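Local coordinates for hypothetical protein TM0486 (PDB 1VK8) that binds thiamin and is involved in the response of the cell to oxidative conditions, at residues I35-A38 with I39-I42. Sequence-based numbering, arbitrary orientation.
Sequences IDRA and IEKI
R37 and E40, three residues apart on one helix, are brought together by different torsions: the arginine chain bends at chi2 (-54°) and chi3, doubling back over its own turn, whereas the glutamate sets CG opposite its backbone N (chi1 179°) and runs on extended. The two side chains consequently lie alongside each other, pointing the same way, and NH1 of R37 meets OE1 of E40 at 3.0 Å. This is an i to i+3 salt bridge, but its hydrogen bond is weak: the N-H is bent well off the acceptor and the guanidinium and carboxylate planes are 49° apart. The bend also lays one face of the guanidinium over CB of D36, 3.4 Å below its plane and near its rim. On another side of the helix, CG2 of I35 touches CD1 of I39 at 3.7 Å, and CG1 of I39 rests 3.4 Å from the carbonyl O of I35. I42 repeats the second approach about a turn on, its CG1 beside the carbonyl O of A38. Beneath the side chains run four regular alpha-helical bonds, from I39 N to I35 O through I42 N to A38 O. The carboxylate of D36 turns to the second subunit, where OD2 forms a salt bridge with K104, while I35 and I39 pack on Y105 of that subunit. Helix 31-43 is the first helix of a ferredoxin-like beta-alpha-beta-beta-alpha-beta fold and lies on its antiparallel sheet, with A38 and I42 set against strand 16-24, I39 and I42 against strand 56-60, and R37, A38 and K41 against helix 62-76.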
loop_
_atom_site.group_PDB
_atom_site.type_symbol
_atom_site.label_atom_id
_atom_site.label_comp_id
_atom_site.label_asym_id
_atom_site.label_seq_id
_atom_site.Cartn_x
_atom_site.Cartn_y
_atom_site.Cartn_z
ATOM N N ILE C 35 0.941 17.969 1.263
ATOM C CA ILE C 35 1.082 17.225 0.016
ATOM C C ILE C 35 1.742 18.051 -1.054
ATOM O O ILE C 35 2.562 17.539 -1.808
ATOM C CB ILE C 35 -0.281 16.687 -0.464
ATOM C CG1 ILE C 35 -0.894 15.744 0.576
ATOM C CG2 ILE C 35 -0.123 15.948 -1.799
ATOM C CD1 ILE C 35 -0.011 14.655 0.991
ATOM N N ASP C 36 1.395 19.333 -1.112
ATOM C CA ASP C 36 2.012 20.271 -2.032
ATOM C C ASP C 36 3.520 20.372 -1.827
ATOM O O ASP C 36 4.271 20.478 -2.788
ATOM C CB ASP C 36 1.428 21.692 -1.839
ATOM C CG ASP C 36 0.009 21.849 -2.373
ATOM O OD1 ASP C 36 -0.585 20.872 -2.875
ATOM O OD2 ASP C 36 -0.586 22.942 -2.317
ATOM N N ARG C 37 3.952 20.419 -0.570
ATOM C CA ARG C 37 5.375 20.552 -0.235
ATOM C C ARG C 37 6.106 19.280 -0.620
ATOM O O ARG C 37 7.214 19.333 -1.109
ATOM C CB ARG C 37 5.580 20.806 1.266
ATOM C CG ARG C 37 4.989 22.118 1.801
ATOM C CD ARG C 37 5.425 23.382 1.087
ATOM N NE ARG C 37 4.247 24.188 0.731
ATOM C CZ ARG C 37 3.764 24.388 -0.503
ATOM N NH1 ARG C 37 4.348 23.871 -1.589
ATOM N NH2 ARG C 37 2.675 25.135 -0.648
ATOM N N ALA C 38 5.464 18.145 -0.379
ATOM C CA ALA C 38 5.985 16.854 -0.773
ATOM C C ALA C 38 6.212 16.795 -2.277
ATOM O O ALA C 38 7.308 16.455 -2.722
ATOM C CB ALA C 38 5.078 15.774 -0.334
ATOM N N ILE C 39 5.202 17.179 -3.047
ATOM C CA ILE C 39 5.310 17.171 -4.516
ATOM C C ILE C 39 6.370 18.141 -5.002
ATOM O O ILE C 39 7.193 17.777 -5.827
ATOM C CB ILE C 39 3.933 17.385 -5.196
ATOM C CG1 ILE C 39 3.023 16.203 -4.853
ATOM C CG2 ILE C 39 4.093 17.504 -6.742
ATOM C CD1 ILE C 39 1.570 16.447 -5.090
ATOM N N GLU C 40 6.391 19.354 -4.451
ATOM C CA GLU C 40 7.407 20.327 -4.787
ATOM C C GLU C 40 8.813 19.804 -4.485
ATOM O O GLU C 40 9.744 19.976 -5.284
ATOM C CB GLU C 40 7.118 21.613 -4.015
ATOM C CG GLU C 40 8.094 22.751 -4.216
ATOM C CD GLU C 40 7.655 24.018 -3.476
ATOM O OE1 GLU C 40 7.313 23.943 -2.258
ATOM O OE2 GLU C 40 7.651 25.087 -4.119
ATOM N N LYS C 41 8.984 19.156 -3.338
ATOM C CA LYS C 41 10.283 18.594 -3.002
ATOM C C LYS C 41 10.670 17.478 -3.987
ATOM O O LYS C 41 11.808 17.435 -4.459
ATOM C CB LYS C 41 10.311 18.096 -1.550
ATOM C CG LYS C 41 11.622 17.460 -1.126
ATOM C CD LYS C 41 12.784 18.435 -1.156
ATOM C CE LYS C 41 12.793 19.379 0.010
ATOM N NZ LYS C 41 14.088 20.105 0.116
ATOM N N ILE C 42 9.756 16.552 -4.261
ATOM C CA ILE C 42 10.041 15.486 -5.231
ATOM C C ILE C 42 10.493 16.045 -6.608
ATOM O O ILE C 42 11.407 15.509 -7.234
ATOM C CB ILE C 42 8.802 14.564 -5.366
ATOM C CG1 ILE C 42 8.586 13.772 -4.073
ATOM C CG2 ILE C 42 8.964 13.594 -6.523
ATOM C CD1 ILE C 42 7.218 13.150 -3.962
#